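Local coordinates for periplasmic binding protein/LacI transcriptional regulator (Alkaliphilus metalliredigens, PDB 3CTP), which binds beta-D-xylulofuranose and probably acts as a DNA-binding transcriptional repressor, at residues K61-V67 / G90-C96; A122-E128 / N143-D147; I263-N268 / L279-Q284. All coordinates share one frame. Numbering follows the deposited sequence.

Contact 1: residues K61-V67 / G90-C96; sequences KTIGLMV and GYTLFLC
Leu65, Leu93 and Leu95 make the apolar centre on one face of a parallel strand pair: Leu65 CD2 lies 3.7 Å from Leu95 CD2 and 4.1 Å from Leu93 CD1. Leu65 is chi1 t, chi2 p, the other two m, t. Ile63 extends this face, its CD1 3.6 Å from Tyr91 CG. The axes of strands 62-67 and 92-96 approach to 4.6 Å and cross at -29°, in register Thr62-Thr92 through Met66-Cys96. With helix 73-88 packing on Leu65 and Leu93 they form a beta-alpha-beta unit, opening the Rossmann-like sheet of a LacI-type sugar-binding lobe. Amides of Ile63, Leu65 and Val67 donate to O of Thr92, Phe94 and Cys96, whose own amides donate to O of Lys61, Ile63 and Leu65, all N-O 2.8-3.0 Å. On the other face, Thr62 CG2 sits over the Phe94 ring, which stacks on Phe94 of the second subunit. At the polar edge, Thr62 OG1 and Thr92 OG1 hydrogen-bond (2.9 Å) and Lys61 NZ makes an off-centre cation-pi contact, 4.3 Å from the Tyr91 centroid.

Contact 2: residues A122-E128 / N143-D147; sequences ASRSQCE and NHILD. With XLF (beta-D-xylulofuranose), chain C.
Ile145, Asn143 and Glu128 bury the most surface where the loop leaving strand 119-123 meets the loop after strand 138-141. CA atoms pair at 5.0 Å for both Arg124-Asn143 and Glu128-Ile145. Ile145, chi1 m and chi2 t, extends its CD1 to 3.7 Å from Ala122 CB and 3.5 Å from Ser125 CB, while its CG2 comes within 3.8 Å of Cys127 O. Asn143, chi1 m with chi2 near 0°, points toward the other loop and gives a straight hydrogen bond from ND2 to Ser125 O (2.8 Å); its OD1 accepts from the backbone of Glu185. Glu128, extended with chi1 and chi2 t, lays its CG 3.6 Å from both Ile145 O and Leu146 CD2. A water bridges the two segments, 2.8 Å from Ala122 O and 2.7 Å from Asn143 O, and accepts from Ser125 N (2.9 Å). Ser125 OG takes the amide of Cys127 (OG to N 3.1 Å) in an ST turn, and also bonds Glu105. Arg124 turns the chain with positive phi (50°), its CB directed away from Asn143. Arg124 NH2 donates to O4 of the xylulofuranose at 2.9 Å and, weakly, to O5 at 3.2 Å, while NH1 forms salt bridges with Asp100 and Asp213. The chemistry implies a loop junction held by amide, water and aliphatic contacts, from which a charge-paired arginine reads the sugar's oxygens.

Contact 3: residues I263-N268 / L279-Q284; sequences IIGFDN and LTTINQ. With XLF (beta-D-xylulofuranose), chain C.
Asp267 and Gln284 belong to the xylulofuranose pocket. Asp267 OD1 and OD2 accept from sugar O2 and O1, each at 2.6 Å, and Gln284 NE2 donates to sugar O3 at 3.0 Å. Gln284 NE2 also donates to Asp267 OD1 (2.8 Å), so the acid and amide that bind the sugar also bond each other. Gln284 has chi1 m and chi2 t, and its OE1 bonds Ser154; Asp267 has chi1 m on a backbone with phi 135°. Behind the site the segments run in broadly the same sense, end-to-end directions 42° apart, with Gly265-Thr281 (4.6 Å) and Phe266-Ile282 (4.7 Å) as CA neighbours. In this periplasmic-binding-protein fold strand 262-264 edges the four-stranded parallel sheet and strand 281-283 the seven-stranded one, so the contact bridges both sheets. Backbone bonds join Gly265 N to Thr280 O (2.9 Å), Asp267 N to Ile282 O (2.7 Å) and Gln284 N to Asp267 O (3.0 Å). Phe266, chi1 t, takes Ile282 CB over one ring face, 3.8 Å from the centroid, while Ile264 CD1 meets Ile282 CD1 at 4.0 Å. Past the pocket, Asn268, with left-handed backbone angles, donates from ND2 to Asn283 OD1 (2.9 Å); its OD1 accepts from Arg320.

The three contacts follow one another along the chain, each closing before the next opens. Contacts 1 and 2 are neighbours, centres about 17 Å apart, because strands 62-67 and 119-123 lie side by side in the seven-stranded sheet; they touch where Met66 O accepts from Ser123 OG. Contact 3 lies on the opposite side of the chain's centre, its centre about 28 Å from that of contact 1 and 25 Å from that of contact 2. It reaches the same sheet through edge strand 281-283. Contacts 2 and 3 both bond the xylulofuranose, supplying Arg124 from one side and Asp267 with Gln284 from the other, whereas contact 1 helps form the subunit interface.

Contact 1: residues K61-V67 / G90-C96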
loop_
_atom_site.group_PDB
_atom_site.type_symbol
_atom_site.label_atom_id
_atom_site.label_comp_id
_atom_site.label_asym_id
_atom_site.label_seq_id
_atom_site.Cartn_x
_atom_site.Cartn_y
_atom_site.Cartn_z
ATOM N N LYS A 61 -19.650 -6.854 -16.611
ATOM C CA LYS A 61 -18.335 -6.581 -17.138
ATOM C C LYS A 61 -17.412 -6.255 -15.992
ATOM O O LYS A 61 -16.577 -5.377 -16.110
ATOM C CB LYS A 61 -18.366 -5.431 -18.152
ATOM C CG LYS A 61 -19.246 -5.742 -19.353
ATOM C CD LYS A 61 -18.651 -6.898 -20.148
ATOM C CE LYS A 61 -17.489 -6.440 -21.035
ATOM N NZ LYS A 61 -17.247 -7.448 -22.113
ATOM N N THR A 62 -17.530 -7.008 -14.893
ATOM C CA THR A 62 -16.638 -6.811 -13.755
ATOM C C THR A 62 -15.925 -8.113 -13.409
ATOM O O THR A 62 -16.534 -9.202 -13.476
ATOM C CB THR A 62 -17.385 -6.261 -12.545
ATOM O OG1 THR A 62 -17.977 -5.000 -12.913
ATOM C CG2 THR A 62 -16.431 -6.017 -11.365
ATOM N N ILE A 63 -14.642 -7.984 -13.088
ATOM C CA ILE A 63 -13.807 -9.107 -12.653
ATOM C C ILE A 63 -13.471 -8.893 -11.180
ATOM O O ILE A 63 -13.238 -7.759 -10.749
ATOM C CB ILE A 63 -12.508 -9.123 -13.457
ATOM C CG1 ILE A 63 -12.839 -9.604 -14.861
ATOM C CG2 ILE A 63 -11.453 -10.012 -12.777
ATOM C CD1 ILE A 63 -11.797 -9.218 -15.933
ATOM N N GLY A 64 -13.482 -9.960 -10.393
ATOM C CA GLY A 64 -13.097 -9.832 -8.983
ATOM C C GLY A 64 -11.639 -10.193 -8.845
ATOM O O GLY A 64 -11.219 -11.251 -9.330
ATOM N N LEU A 65 -10.857 -9.320 -8.241
ATOM C CA LEU A 65 -9.444 -9.597 -7.992
ATOM C C LEU A 65 -9.243 -9.800 -6.501
ATOM O O LEU A 65 -9.444 -8.863 -5.721
ATOM C CB LEU A 65 -8.575 -8.420 -8.443
ATOM C CG LEU A 65 -7.089 -8.428 -8.029
ATOM C CD1 LEU A 65 -6.377 -9.697 -8.559
ATOM C CD2 LEU A 65 -6.353 -7.203 -8.534
ATOM N N MET A 66 -8.858 -11.008 -6.100
ATOM C CA MET A 66 -8.536 -11.240 -4.718
ATOM C C MET A 66 -7.079 -10.921 -4.490
ATOM O O MET A 66 -6.198 -11.438 -5.223
ATOM C CB MET A 66 -8.948 -12.672 -4.305
ATOM C CG MET A 66 -10.558 -12.722 -4.114
ATOM S SD MET A 66 -11.211 -14.159 -3.495
ATOM C CE MET A 66 -10.490 -15.299 -4.651
ATOM N N VAL A 67 -6.858 -10.095 -3.467
ATOM C CA VAL A 67 -5.607 -9.530 -3.077
ATOM C C VAL A 67 -5.282 -10.033 -1.644
ATOM O O VAL A 67 -6.077 -9.815 -0.745
ATOM C CB VAL A 67 -5.800 -7.971 -3.017
ATOM C CG1 VAL A 67 -4.532 -7.286 -2.751
ATOM C CG2 VAL A 67 -6.412 -7.438 -4.343
ATOM N N GLY A 90 -12.369 -4.075 -21.622
ATOM C CA GLY A 90 -13.730 -3.660 -21.319
ATOM C C GLY A 90 -14.289 -4.053 -19.957
ATOM O O GLY A 90 -15.511 -4.015 -19.777
ATOM N N TYR A 91 -13.414 -4.356 -18.987
ATOM C CA TYR A 91 -13.859 -4.793 -17.655
ATOM C C TYR A 91 -13.420 -3.824 -16.562
ATOM O O TYR A 91 -12.341 -3.213 -16.649
ATOM C CB TYR A 91 -13.267 -6.171 -17.320
ATOM C CG TYR A 91 -13.841 -7.268 -18.174
ATOM C CD1 TYR A 91 -14.910 -8.025 -17.725
ATOM C CD2 TYR A 91 -13.334 -7.515 -19.450
ATOM C CE1 TYR A 91 -15.440 -9.036 -18.505
ATOM C CE2 TYR A 91 -13.871 -8.495 -20.242
ATOM C CZ TYR A 91 -14.928 -9.252 -19.781
ATOM O OH TYR A 91 -15.447 -10.240 -20.606
ATOM N N THR A 92 -14.266 -3.691 -15.538
ATOM C CA THR A 92 -13.855 -3.033 -14.294
ATOM C C THR A 92 -13.462 -4.104 -13.270
ATOM O O THR A 92 -13.673 -5.287 -13.508
ATOM C CB THR A 92 -14.985 -2.199 -13.750
ATOM O OG1 THR A 92 -16.202 -2.939 -13.836
ATOM C CG2 THR A 92 -15.165 -0.968 -14.645
ATOM N N LEU A 93 -12.865 -3.698 -12.148
ATOM C CA LEU A 93 -12.425 -4.654 -11.124
ATOM C C LEU A 93 -13.049 -4.314 -9.754
ATOM O O LEU A 93 -13.175 -3.143 -9.400
ATOM C CB LEU A 93 -10.922 -4.528 -10.895
ATOM C CG LEU A 93 -9.877 -5.074 -11.830
ATOM C CD1 LEU A 93 -8.521 -4.919 -11.136
ATOM C CD2 LEU A 93 -10.174 -6.526 -12.092
ATOM N N PHE A 94 -13.418 -5.345 -9.007
ATOM C CA PHE A 94 -13.668 -5.234 -7.566
ATOM C C PHE A 94 -12.460 -5.854 -6.885
ATOM O O PHE A 94 -12.089 -6.986 -7.220
ATOM C CB PHE A 94 -14.891 -6.052 -7.153
ATOM C CG PHE A 94 -16.215 -5.462 -7.562
ATOM C CD1 PHE A 94 -16.380 -4.104 -7.654
ATOM C CD2 PHE A 94 -17.295 -6.285 -7.784
ATOM C CE1 PHE A 94 -17.627 -3.553 -8.014
ATOM C CE2 PHE A 94 -18.517 -5.757 -8.126
ATOM C CZ PHE A 94 -18.682 -4.405 -8.257
ATOM N N LEU A 95 -11.837 -5.160 -5.939
ATOM C CA LEU A 95 -10.725 -5.753 -5.189
ATOM C C LEU A 95 -11.236 -6.303 -3.882
ATOM O O LEU A 95 -12.039 -5.652 -3.208
ATOM C CB LEU A 95 -9.653 -4.723 -4.850
ATOM C CG LEU A 95 -9.176 -3.823 -5.958
ATOM C CD1 LEU A 95 -7.997 -2.975 -5.385
ATOM C CD2 LEU A 95 -8.701 -4.658 -7.111
ATOM N N CYS A 96 -10.763 -7.498 -3.523
ATOM C CA CYS A 96 -11.211 -8.189 -2.316
ATOM C C CYS A 96 -9.994 -8.582 -1.530
ATOM O O CYS A 96 -9.104 -9.263 -2.008
ATOM C CB CYS A 96 -11.981 -9.461 -2.696
ATOM S SG CYS A 96 -13.497 -9.114 -3.665
HETATM O O HOH W 1 -17.901 -2.319 -15.892
#

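Contact 2: residues A122-E128 / N143-D147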
loop_
_atom_site.group_PDB
_atom_site.type_symbol
_atom_site.label_atom_id
_atom_site.label_comp_id
_atom_site.label_asym_id
_atom_site.label_seq_id
_atom_site.Cartn_x
_atom_site.Cartn_y
_atom_site.Cartn_z
ATOM N N ALA A 122 -7.521 -15.213 -8.501
ATOM C CA ALA A 122 -7.314 -15.725 -7.143
ATOM C C ALA A 122 -5.832 -15.734 -6.757
ATOM O O ALA A 122 -5.059 -16.601 -7.200
ATOM C CB ALA A 122 -7.894 -17.146 -7.058
ATOM N N SER A 123 -5.431 -14.780 -5.918
ATOM C CA SER A 123 -4.012 -14.611 -5.591
ATOM C C SER A 123 -3.625 -15.387 -4.337
ATOM O O SER A 123 -4.315 -15.319 -3.298
ATOM C CB SER A 123 -3.620 -13.112 -5.443
ATOM O OG SER A 123 -3.950 -12.398 -6.615
ATOM N N ARG A 124 -2.514 -16.119 -4.426
ATOM C CA ARG A 124 -1.972 -16.767 -3.249
ATOM C C ARG A 124 -3.070 -17.557 -2.511
ATOM O O ARG A 124 -3.180 -17.543 -1.265
ATOM C CB ARG A 124 -1.266 -15.736 -2.346
ATOM C CG ARG A 124 -0.107 -16.321 -1.582
ATOM C CD ARG A 124 0.958 -15.260 -1.318
ATOM N NE ARG A 124 0.510 -14.274 -0.320
ATOM C CZ ARG A 124 1.217 -13.183 -0.021
ATOM N NH1 ARG A 124 0.789 -12.339 0.914
ATOM N NH2 ARG A 124 2.384 -12.961 -0.648
ATOM N N SER A 125 -3.868 -18.273 -3.290
ATOM C CA SER A 125 -5.023 -18.984 -2.739
ATOM C C SER A 125 -4.643 -20.069 -1.735
ATOM O O SER A 125 -3.654 -20.791 -1.924
ATOM C CB SER A 125 -5.815 -19.651 -3.883
ATOM O OG SER A 125 -6.927 -20.393 -3.353
ATOM N N GLN A 126 -5.476 -20.222 -0.702
ATOM C CA GLN A 126 -5.365 -21.362 0.219
ATOM C C GLN A 126 -6.509 -22.369 0.106
ATOM O O GLN A 126 -6.573 -23.350 0.862
ATOM C CB GLN A 126 -5.226 -20.883 1.654
ATOM C CG GLN A 126 -3.944 -20.082 1.844
ATOM C CD GLN A 126 -3.719 -19.703 3.280
ATOM O OE1 GLN A 126 -4.158 -20.408 4.203
ATOM N NE2 GLN A 126 -3.032 -18.591 3.492
ATOM N N CYS A 127 -7.404 -22.153 -0.837
ATOM C CA CYS A 127 -8.452 -23.148 -1.090
ATOM C C CYS A 127 -8.109 -24.126 -2.195
ATOM O O CYS A 127 -7.076 -24.028 -2.866
ATOM C CB CYS A 127 -9.749 -22.464 -1.461
ATOM S SG CYS A 127 -10.204 -21.218 -0.264
ATOM N N GLU A 128 -9.019 -25.072 -2.379
ATOM C CA GLU A 128 -8.908 -26.070 -3.404
ATOM C C GLU A 128 -10.351 -26.448 -3.690
ATOM O O GLU A 128 -10.946 -25.971 -4.647
ATOM C CB GLU A 128 -8.126 -27.261 -2.849
ATOM C CG GLU A 128 -8.037 -28.459 -3.774
ATOM C CD GLU A 128 -6.917 -29.404 -3.377
ATOM O OE1 GLU A 128 -6.016 -28.970 -2.627
ATOM O OE2 GLU A 128 -6.938 -30.577 -3.816
ATOM N N ASN A 143 -0.273 -19.592 -6.302
ATOM C CA ASN A 143 -0.603 -20.869 -5.695
ATOM C C ASN A 143 -1.544 -21.639 -6.600
ATOM O O ASN A 143 -2.523 -21.083 -7.116
ATOM C CB ASN A 143 -1.294 -20.659 -4.342
ATOM C CG ASN A 143 -0.333 -20.308 -3.229
ATOM O OD1 ASN A 143 0.870 -20.159 -3.431
ATOM N ND2 ASN A 143 -0.879 -20.174 -2.015
ATOM N N HIS A 144 -1.250 -22.921 -6.760
ATOM C CA HIS A 144 -2.081 -23.805 -7.574
ATOM C C HIS A 144 -3.355 -24.131 -6.823
ATOM O O HIS A 144 -3.318 -24.451 -5.640
ATOM C CB HIS A 144 -1.300 -25.089 -7.864
ATOM C CG HIS A 144 -0.165 -24.875 -8.814
ATOM N ND1 HIS A 144 1.067 -24.402 -8.412
ATOM C CD2 HIS A 144 -0.089 -25.024 -10.160
ATOM C CE1 HIS A 144 1.854 -24.264 -9.468
ATOM N NE2 HIS A 144 1.177 -24.635 -10.541
ATOM N N ILE A 145 -4.484 -24.127 -7.521
ATOM C CA ILE A 145 -5.754 -24.354 -6.861
ATOM C C ILE A 145 -6.306 -25.722 -7.220
ATOM O O ILE A 145 -6.403 -26.617 -6.355
ATOM C CB ILE A 145 -6.729 -23.225 -7.228
ATOM C CG1 ILE A 145 -6.126 -21.918 -6.764
ATOM C CG2 ILE A 145 -8.070 -23.417 -6.489
ATOM C CD1 ILE A 145 -7.042 -20.711 -7.003
ATOM N N LEU A 146 -6.627 -25.889 -8.490
ATOM C CA LEU A 146 -7.077 -27.184 -8.994
ATOM C C LEU A 146 -6.414 -27.389 -10.335
ATOM O O LEU A 146 -5.977 -26.419 -10.967
ATOM C CB LEU A 146 -8.576 -27.179 -9.190
ATOM C CG LEU A 146 -9.459 -27.066 -7.943
ATOM C CD1 LEU A 146 -10.896 -26.798 -8.354
ATOM C CD2 LEU A 146 -9.378 -28.328 -7.064
ATOM N N ASP A 147 -6.367 -28.640 -10.786
ATOM C CA ASP A 147 -5.632 -28.938 -11.999
ATOM C C ASP A 147 -6.280 -28.291 -13.221
ATOM O O ASP A 147 -5.659 -28.210 -14.295
ATOM C CB ASP A 147 -5.550 -30.458 -12.185
ATOM C CG ASP A 147 -4.709 -31.120 -11.116
ATOM O OD1 ASP A 147 -3.937 -30.400 -10.458
ATOM O OD2 ASP A 147 -4.821 -32.347 -10.919
HETATM O O4 XLF C . 3.997 -14.626 -2.378
HETATM C C4 XLF C . 5.135 -13.811 -2.669
HETATM C C5 XLF C . 5.636 -13.238 -1.352
HETATM O O5 XLF C . 5.296 -11.848 -1.370
HETATM C C3 XLF C . 4.733 -12.592 -3.484
HETATM O O3 XLF C . 5.183 -12.689 -4.842
HETATM C C2 XLF C . 5.435 -11.489 -2.742
HETATM O O2 XLF C . 6.837 -11.453 -3.080
HETATM C C1 XLF C . 4.795 -10.134 -2.960
HETATM O O1 XLF C . 5.445 -9.164 -2.124
HETATM O O HOH W 2 -3.534 -18.738 -6.113
#

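Contact 3: residues I263-N268 / L279-Q284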
loop_
_atom_site.group_PDB
_atom_site.type_symbol
_atom_site.label_atom_id
_atom_site.label_comp_id
_atom_site.label_asym_id
_atom_site.label_seq_id
_atom_site.Cartn_x
_atom_site.Cartn_y
_atom_site.Cartn_z
ATOM N N ILE A 263 22.080 -6.753 1.785
ATOM C CA ILE A 263 20.666 -7.194 1.801
ATOM C C ILE A 263 20.183 -7.290 0.363
ATOM O O ILE A 263 20.426 -6.383 -0.450
ATOM C CB ILE A 263 19.754 -6.151 2.504
ATOM C CG1 ILE A 263 20.363 -5.678 3.835
ATOM C CG2 ILE A 263 18.329 -6.704 2.664
ATOM C CD1 ILE A 263 20.375 -6.703 4.910
ATOM N N ILE A 264 19.482 -8.386 0.047
ATOM C CA ILE A 264 18.739 -8.455 -1.213
ATOM C C ILE A 264 17.306 -8.875 -0.892
ATOM O O ILE A 264 17.095 -9.757 -0.053
ATOM C CB ILE A 264 19.410 -9.419 -2.208
ATOM C CG1 ILE A 264 18.602 -9.526 -3.515
ATOM C CG2 ILE A 264 19.628 -10.789 -1.574
ATOM C CD1 ILE A 264 19.408 -10.168 -4.635
ATOM N N GLY A 265 16.327 -8.222 -1.527
ATOM C CA GLY A 265 14.903 -8.584 -1.351
ATOM C C GLY A 265 14.343 -9.318 -2.561
ATOM O O GLY A 265 15.079 -9.998 -3.297
ATOM N N PHE A 266 13.024 -9.180 -2.775
ATOM C CA PHE A 266 12.399 -9.753 -3.954
ATOM C C PHE A 266 11.137 -8.971 -4.238
ATOM O O PHE A 266 10.377 -8.695 -3.312
ATOM C CB PHE A 266 12.003 -11.219 -3.683
ATOM C CG PHE A 266 11.940 -12.097 -4.924
ATOM C CD1 PHE A 266 12.942 -13.036 -5.166
ATOM C CD2 PHE A 266 10.852 -12.049 -5.779
ATOM C CE1 PHE A 266 12.879 -13.877 -6.278
ATOM C CE2 PHE A 266 10.786 -12.878 -6.894
ATOM C CZ PHE A 266 11.815 -13.795 -7.147
ATOM N N ASP A 267 10.933 -8.641 -5.514
ATOM C CA ASP A 267 9.712 -8.052 -6.086
ATOM C C ASP A 267 10.036 -6.896 -7.046
ATOM O O ASP A 267 9.388 -6.742 -8.074
ATOM C CB ASP A 267 8.775 -7.406 -5.066
ATOM C CG ASP A 267 7.991 -8.409 -4.238
ATOM O OD1 ASP A 267 7.855 -9.597 -4.641
ATOM O OD2 ASP A 267 7.450 -7.959 -3.192
ATOM N N ASN A 268 10.967 -6.039 -6.637
ATOM C CA ASN A 268 11.061 -4.688 -7.211
ATOM C C ASN A 268 9.733 -3.954 -7.061
ATOM O O ASN A 268 9.202 -3.398 -8.028
ATOM C CB ASN A 268 11.482 -4.708 -8.683
ATOM C CG ASN A 268 11.929 -3.327 -9.158
ATOM O OD1 ASN A 268 12.220 -2.449 -8.340
ATOM N ND2 ASN A 268 11.960 -3.122 -10.484
ATOM N N LEU A 279 17.221 -0.648 -2.324
ATOM C CA LEU A 279 17.298 -2.087 -2.096
ATOM C C LEU A 279 17.617 -2.888 -3.358
ATOM O O LEU A 279 16.867 -2.852 -4.333
ATOM C CB LEU A 279 15.930 -2.554 -1.561
ATOM C CG LEU A 279 15.747 -4.038 -1.268
ATOM C CD1 LEU A 279 16.673 -4.505 -0.173
ATOM C CD2 LEU A 279 14.309 -4.238 -0.826
ATOM N N THR A 280 18.707 -3.646 -3.335
ATOM C CA THR A 280 18.946 -4.634 -4.382
ATOM C C THR A 280 17.854 -5.691 -4.300
ATOM O O THR A 280 17.451 -6.103 -3.197
ATOM C CB THR A 280 20.303 -5.286 -4.171
ATOM O OG1 THR A 280 21.309 -4.281 -4.337
ATOM C CG2 THR A 280 20.521 -6.435 -5.161
ATOM N N THR A 281 17.356 -6.121 -5.447
ATOM C CA THR A 281 16.165 -6.975 -5.418
ATOM C C THR A 281 16.072 -7.784 -6.701
ATOM O O THR A 281 16.903 -7.653 -7.593
ATOM C CB THR A 281 14.889 -6.117 -5.192
ATOM O OG1 THR A 281 13.747 -6.968 -4.984
ATOM C CG2 THR A 281 14.650 -5.211 -6.403
ATOM N N ILE A 282 15.088 -8.665 -6.756
ATOM C CA ILE A 282 14.794 -9.437 -7.948
ATOM C C ILE A 282 13.471 -8.912 -8.485
ATOM O O ILE A 282 12.450 -8.872 -7.790
ATOM C CB ILE A 282 14.605 -10.934 -7.629
ATOM C CG1 ILE A 282 15.830 -11.501 -6.886
ATOM C CG2 ILE A 282 14.331 -11.718 -8.927
ATOM C CD1 ILE A 282 17.146 -11.447 -7.708
ATOM N N ASN A 283 13.489 -8.485 -9.738
ATOM C CA ASN A 283 12.304 -7.948 -10.379
ATOM C C ASN A 283 11.253 -8.987 -10.714
ATOM O O ASN A 283 11.545 -9.936 -11.441
ATOM C CB ASN A 283 12.726 -7.285 -11.707
ATOM C CG ASN A 283 11.594 -6.542 -12.377
ATOM O OD1 ASN A 283 11.185 -5.470 -11.906
ATOM N ND2 ASN A 283 11.087 -7.087 -13.499
ATOM N N GLN A 284 10.016 -8.789 -10.228
ATOM C CA GLN A 284 8.859 -9.461 -10.838
ATOM C C GLN A 284 8.248 -8.567 -11.894
ATOM O O GLN A 284 8.021 -7.368 -11.635
ATOM C CB GLN A 284 7.771 -9.747 -9.791
ATOM C CG GLN A 284 8.163 -10.756 -8.746
ATOM C CD GLN A 284 6.937 -11.352 -8.083
ATOM O OE1 GLN A 284 6.191 -12.081 -8.722
ATOM N NE2 GLN A 284 6.747 -11.087 -6.778
HETATM O O4 XLF C . 3.997 -14.626 -2.378
HETATM C C4 XLF C . 5.135 -13.811 -2.669
HETATM C C5 XLF C . 5.636 -13.238 -1.352
HETATM O O5 XLF C . 5.296 -11.848 -1.370
HETATM C C3 XLF C . 4.733 -12.592 -3.484
HETATM O O3 XLF C . 5.183 -12.689 -4.842
HETATM C C2 XLF C . 5.435 -11.489 -2.742
HETATM O O2 XLF C . 6.837 -11.453 -3.080
HETATM C C1 XLF C . 4.795 -10.134 -2.960
HETATM O O1 XLF C . 5.445 -9.164 -2.124
HETATM O O HOH W 3 7.971 -5.008 -10.174
#